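Local coordinates for replication initiation and membrane attachment protein (PDB 5WTN) that probably takes part in primosome assembly during bacterial DNA replication, forming a tetramer and a complex with a primosomal re-initiation protein, at residues 50-55 / 63-68; 79-84 / 105-110. One frame throughout, in Å; residues are numbered along the deposited sequence.

Interaction 1 of 2, residues 50-55 / 63-68; sequences WGELEL and HHRLMA
Two groups grip Glu-52 OE1: the NE of Arg-65, at 2.8 Å, and the hydroxyl of Tyr-14 from strand 13-17. The first is a salt bridge between helix 40-55 and helix 63-70, which are joined by a short link containing strand 61-62. The order helix, strand, two helices and then the hairpin 90-95/104-109, with the N-terminal strand 13-17 set between 61-62 and 104-109, is consistent with a winged-helix domain, and these would be its first two helices. The segment axes come no closer than 12.4 Å and run at 123° to each other, so long side chains must reach across the gap.

An acid and an arginine suit this spacing. Arg-65 stretches out in full, its chain extended from CG to NE, while the shorter Glu-52 comes from the opposite direction, folded at chi2. The carboxylate and guanidinium planes are 33° apart, so the two groups meet tilted, and the second bond is weak: Arg-65 NH2 lies 3.1 Å from Glu-52 OE2, with an N-H...O angle of only 135°. Tyr-14 helps to fix the carboxylate's rotation, and this double hold probably helps to keep the buried acid ionised.

Aliphatic groups flank the pair at two points. Leu-55, one helical turn after Glu-52, places its CG 3.4 Å from Arg-65 NH2, at the edge of the guanidinium and in its plane, so a branched hydrocarbon borders the charge. Leu-55 also packs on Leu-140 of a second subunit, and Arg-65 on Leu-136 of that subunit, which puts this end of the contact at a tetramer interface. Leu-66 packs on Ile-77 of helix 74-86, and its CD2 comes to 4.3 Å from Glu-52 CG, the methylene at the base of the carboxylate.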
# COMPACT_ATOMS: atom_id res chain seq x y z
N TRP A 50 -2.74 -14.79 -0.05
CA TRP A 50 -2.09 -13.58 -0.56
C TRP A 50 -0.67 -13.47 -0.03
O TRP A 50 0.25 -13.19 -0.79
CB TRP A 50 -2.96 -12.38 -0.18
CG TRP A 50 -2.45 -10.98 -0.49
CD1 TRP A 50 -1.31 -10.63 -1.18
CD2 TRP A 50 -3.09 -9.73 -0.13
NE1 TRP A 50 -1.21 -9.25 -1.26
CE2 TRP A 50 -2.29 -8.68 -0.62
CE3 TRP A 50 -4.27 -9.41 0.56
CZ2 TRP A 50 -2.62 -7.33 -0.43
CZ3 TRP A 50 -4.60 -8.08 0.74
CH2 TRP A 50 -3.79 -7.05 0.25
N GLY A 51 -0.49 -13.70 1.27
CA GLY A 51 0.83 -13.73 1.86
C GLY A 51 1.66 -14.85 1.27
O GLY A 51 2.85 -14.68 0.98
N GLU A 52 1.03 -16.01 1.07
CA GLU A 52 1.75 -17.16 0.52
C GLU A 52 2.25 -16.92 -0.88
O GLU A 52 3.29 -17.43 -1.26
CB GLU A 52 0.90 -18.43 0.56
CG GLU A 52 1.12 -19.29 1.81
CD GLU A 52 2.47 -19.97 1.82
OE1 GLU A 52 2.55 -21.20 1.60
OE2 GLU A 52 3.48 -19.27 2.05
N LEU A 53 1.48 -16.15 -1.64
CA LEU A 53 1.83 -15.74 -3.00
C LEU A 53 3.24 -15.17 -3.06
O LEU A 53 4.03 -15.51 -3.93
CB LEU A 53 0.84 -14.66 -3.46
CG LEU A 53 0.93 -14.13 -4.88
CD1 LEU A 53 0.79 -15.27 -5.85
CD2 LEU A 53 -0.20 -13.14 -5.05
N GLU A 54 3.57 -14.31 -2.10
CA GLU A 54 4.88 -13.68 -2.04
C GLU A 54 5.94 -14.58 -1.40
O GLU A 54 7.08 -14.65 -1.88
CB GLU A 54 4.81 -12.35 -1.30
CG GLU A 54 4.02 -11.27 -2.03
CD GLU A 54 4.57 -9.88 -1.78
OE1 GLU A 54 5.79 -9.68 -1.95
OE2 GLU A 54 3.78 -8.98 -1.41
N LEU A 55 5.57 -15.26 -0.32
CA LEU A 55 6.51 -16.09 0.41
C LEU A 55 6.98 -17.34 -0.35
O LEU A 55 8.19 -17.49 -0.56
CB LEU A 55 5.93 -16.47 1.76
CG LEU A 55 6.81 -17.29 2.70
CD1 LEU A 55 8.23 -16.76 2.71
CD2 LEU A 55 6.19 -17.26 4.09
N HIS A 63 -0.14 -29.03 2.33
CA HIS A 63 -1.12 -28.30 3.13
C HIS A 63 -0.78 -28.24 4.63
O HIS A 63 -1.41 -27.50 5.37
CB HIS A 63 -2.52 -28.84 2.90
CG HIS A 63 -3.14 -28.35 1.63
ND1 HIS A 63 -2.72 -28.77 0.38
CD2 HIS A 63 -4.15 -27.48 1.41
CE1 HIS A 63 -3.45 -28.17 -0.54
NE2 HIS A 63 -4.32 -27.39 0.06
N HIS A 64 0.20 -29.04 5.06
CA HIS A 64 0.73 -28.93 6.40
C HIS A 64 1.16 -27.50 6.66
O HIS A 64 0.86 -26.93 7.71
CB HIS A 64 1.93 -29.86 6.56
CG HIS A 64 1.56 -31.25 6.94
ND1 HIS A 64 0.52 -31.54 7.80
CD2 HIS A 64 2.10 -32.45 6.59
CE1 HIS A 64 0.42 -32.84 7.96
NE2 HIS A 64 1.37 -33.42 7.23
N ARG A 65 1.85 -26.92 5.68
CA ARG A 65 2.32 -25.55 5.80
C ARG A 65 1.19 -24.54 6.09
O ARG A 65 1.30 -23.74 7.01
CB ARG A 65 3.07 -25.16 4.53
CG ARG A 65 3.62 -23.76 4.53
CD ARG A 65 4.32 -23.54 3.23
NE ARG A 65 4.77 -22.18 3.02
CZ ARG A 65 5.93 -21.89 2.44
NH1 ARG A 65 6.74 -22.89 2.07
NH2 ARG A 65 6.30 -20.63 2.25
N LEU A 66 0.10 -24.63 5.34
CA LEU A 66 -1.06 -23.78 5.58
C LEU A 66 -1.63 -23.99 6.99
O LEU A 66 -2.07 -23.03 7.63
CB LEU A 66 -2.14 -24.04 4.54
CG LEU A 66 -2.00 -23.29 3.21
CD1 LEU A 66 -3.15 -23.63 2.27
CD2 LEU A 66 -1.91 -21.79 3.45
N MET A 67 -1.63 -25.23 7.46
CA MET A 67 -2.17 -25.57 8.77
C MET A 67 -1.31 -24.92 9.84
O MET A 67 -1.83 -24.39 10.84
CB MET A 67 -2.24 -27.08 8.96
CG MET A 67 -3.21 -27.80 8.01
SD MET A 67 -3.29 -29.59 8.24
CE MET A 67 -3.84 -29.59 9.92
N ALA A 68 -0.00 -24.91 9.58
CA ALA A 68 0.96 -24.33 10.50
C ALA A 68 0.88 -22.81 10.50
O ALA A 68 0.87 -22.19 11.56
CB ALA A 68 2.34 -24.77 10.13

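Interaction 2 of 2, residues 79-84 / 105-110; sequences SERLKL and FLYELR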
# COMPACT_ATOMS: atom_id res chain seq x y z
N SER A 79 -13.32 -25.95 4.10
CA SER A 79 -14.65 -25.42 4.06
C SER A 79 -14.57 -24.00 3.55
O SER A 79 -15.30 -23.61 2.64
CB SER A 79 -15.21 -25.43 5.46
OG SER A 79 -16.61 -25.53 5.38
N GLU A 80 -13.64 -23.25 4.12
CA GLU A 80 -13.47 -21.86 3.77
C GLU A 80 -12.93 -21.69 2.34
O GLU A 80 -13.39 -20.81 1.59
CB GLU A 80 -12.61 -21.18 4.83
CG GLU A 80 -13.18 -21.32 6.25
CD GLU A 80 -14.64 -20.87 6.32
OE1 GLU A 80 -15.51 -21.60 6.85
OE2 GLU A 80 -14.93 -19.76 5.85
N ARG A 81 -12.00 -22.55 1.94
CA ARG A 81 -11.52 -22.53 0.58
C ARG A 81 -12.67 -22.51 -0.44
O ARG A 81 -12.59 -21.87 -1.48
CB ARG A 81 -10.65 -23.75 0.29
CG ARG A 81 -9.81 -23.55 -0.94
CD ARG A 81 -9.26 -24.81 -1.53
NE ARG A 81 -10.19 -25.42 -2.46
CZ ARG A 81 -10.12 -26.69 -2.83
NH1 ARG A 81 -9.16 -27.45 -2.32
NH2 ARG A 81 -11.00 -27.21 -3.68
N LEU A 82 -13.74 -23.22 -0.12
CA LEU A 82 -14.85 -23.36 -1.04
C LEU A 82 -15.73 -22.10 -1.05
O LEU A 82 -16.31 -21.75 -2.06
CB LEU A 82 -15.66 -24.61 -0.66
CG LEU A 82 -15.48 -25.90 -1.46
CD1 LEU A 82 -14.02 -26.28 -1.60
CD2 LEU A 82 -16.26 -26.99 -0.76
N LYS A 83 -15.83 -21.44 0.10
CA LYS A 83 -16.52 -20.17 0.15
C LYS A 83 -15.81 -19.16 -0.73
O LYS A 83 -16.44 -18.43 -1.47
CB LYS A 83 -16.62 -19.66 1.57
CG LYS A 83 -17.48 -20.53 2.41
CD LYS A 83 -17.75 -19.87 3.73
CE LYS A 83 -18.43 -20.82 4.68
NZ LYS A 83 -18.78 -20.08 5.90
N LEU A 84 -14.49 -19.13 -0.65
CA LEU A 84 -13.71 -18.25 -1.50
C LEU A 84 -13.93 -18.58 -2.96
O LEU A 84 -14.01 -17.68 -3.78
CB LEU A 84 -12.22 -18.27 -1.15
CG LEU A 84 -11.86 -17.71 0.22
CD1 LEU A 84 -10.39 -17.52 0.32
CD2 LEU A 84 -12.56 -16.41 0.49
N PHE A 105 -2.43 -29.00 -6.31
CA PHE A 105 -3.39 -27.92 -6.53
C PHE A 105 -2.75 -26.62 -6.99
O PHE A 105 -1.65 -26.27 -6.55
CB PHE A 105 -4.16 -27.63 -5.25
CG PHE A 105 -5.07 -28.73 -4.85
CD1 PHE A 105 -6.33 -28.82 -5.40
CD2 PHE A 105 -4.65 -29.69 -3.94
CE1 PHE A 105 -7.18 -29.85 -5.03
CE2 PHE A 105 -5.49 -30.73 -3.58
CZ PHE A 105 -6.76 -30.81 -4.13
N LEU A 106 -3.44 -25.89 -7.87
CA LEU A 106 -3.05 -24.53 -8.20
C LEU A 106 -4.10 -23.61 -7.59
O LEU A 106 -5.27 -23.66 -7.95
CB LEU A 106 -3.00 -24.36 -9.71
CG LEU A 106 -1.95 -23.42 -10.29
CD1 LEU A 106 -1.85 -23.58 -11.80
CD2 LEU A 106 -2.26 -21.99 -9.90
N TYR A 107 -3.69 -22.77 -6.65
CA TYR A 107 -4.61 -21.81 -6.06
C TYR A 107 -4.38 -20.47 -6.71
O TYR A 107 -3.37 -19.81 -6.47
CB TYR A 107 -4.34 -21.69 -4.57
CG TYR A 107 -4.78 -22.90 -3.81
CD1 TYR A 107 -5.95 -23.55 -4.15
CD2 TYR A 107 -4.03 -23.41 -2.77
CE1 TYR A 107 -6.38 -24.68 -3.46
CE2 TYR A 107 -4.44 -24.54 -2.07
CZ TYR A 107 -5.62 -25.18 -2.42
OH TYR A 107 -6.04 -26.30 -1.74
N GLU A 108 -5.33 -20.06 -7.55
CA GLU A 108 -5.18 -18.83 -8.32
C GLU A 108 -6.00 -17.71 -7.66
O GLU A 108 -7.23 -17.71 -7.69
CB GLU A 108 -5.58 -19.09 -9.79
CG GLU A 108 -5.96 -17.89 -10.64
CD GLU A 108 -4.76 -17.07 -11.11
OE1 GLU A 108 -3.60 -17.47 -10.84
OE2 GLU A 108 -4.98 -16.02 -11.76
N LEU A 109 -5.30 -16.77 -7.05
CA LEU A 109 -5.99 -15.72 -6.31
C LEU A 109 -6.62 -14.68 -7.21
O LEU A 109 -6.02 -14.20 -8.16
CB LEU A 109 -5.03 -15.03 -5.36
CG LEU A 109 -4.85 -15.67 -4.01
CD1 LEU A 109 -3.89 -14.83 -3.25
CD2 LEU A 109 -6.19 -15.68 -3.28
N ARG A 110 -7.85 -14.30 -6.89
CA ARG A 110 -8.51 -13.25 -7.64
C ARG A 110 -8.78 -12.05 -6.73
O ARG A 110 -9.08 -12.19 -5.55
CB ARG A 110 -9.80 -13.80 -8.21
CG ARG A 110 -9.57 -15.05 -9.07
CD ARG A 110 -10.81 -15.36 -9.89
NE ARG A 110 -11.31 -14.15 -10.53
CZ ARG A 110 -11.17 -13.86 -11.83
NH1 ARG A 110 -10.59 -14.73 -12.66
NH2 ARG A 110 -11.64 -12.71 -12.29
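Arg-81, midway along segment 79-84, carries this contact from helix 74-86 to strand 104-109. A trans first torsion (chi1 -163°) carries its chain out to the strand; a bend at chi3 then turns the guanidinium so that NH1 comes near Tyr-107 OH and the Phe-105 ring. The side chain crosses that of Tyr-107 at about a right angle, bringing CD to 3.5 Å from Tyr-107 CE1, with the guanidinium and phenol planes 50° apart.

The polar link between them is slight: Arg-81 NH1 is 3.4 Å from Tyr-107 OH, with an N-H...O angle of 136°, a weak hydrogen bond. Each group has a firmer partner elsewhere, Arg-81 NE in a salt bridge with Glu-85 and the phenol in a hydrogen bond with His-63. The same NH1 lies over one face of the Phe-105 ring, 4.1 Å from its CE1. Phe-105 and Tyr-107, two residues apart, project from the same side of the strand, and the CB of Phe-105 sits over the rim of one face of the Tyr-107 ring. An arginine suits this place because its last methylene, CD, lies against aromatic carbon while its charged end reaches the carboxylate of Glu-85.

One turn on, Leu-84 points toward the strand without touching it. Tyr-46 of helix 40-55 packs on both Leu-84 and Leu-109, so leucine suits this inward-facing position. A helix laid in this way on the following beta hairpin, 90-95 with 104-109, is consistent with the third helix and wing strands of a winged-helix domain.

Both contacts are buried and belong to the same apparent winged-helix domain, their centres about 12 Å apart. Interaction 1 holds helix to helix, with a compact ion pair at its heart; interaction 2 holds a helix to a sheet strand, with an arginine beside aromatic rings, weakly bonded to one, whose main partner is on its own helix. Interaction 1 borders the second subunit, interaction 2 the third. Helices 63-70 and 74-86 follow each other in the chain. The two sites also touch directly: His-63 NE2 lies 2.7 Å from Tyr-107 OH, a probable hydrogen bond, and helix 40-55 packs on the strand too, through Leu-109 on Leu-49.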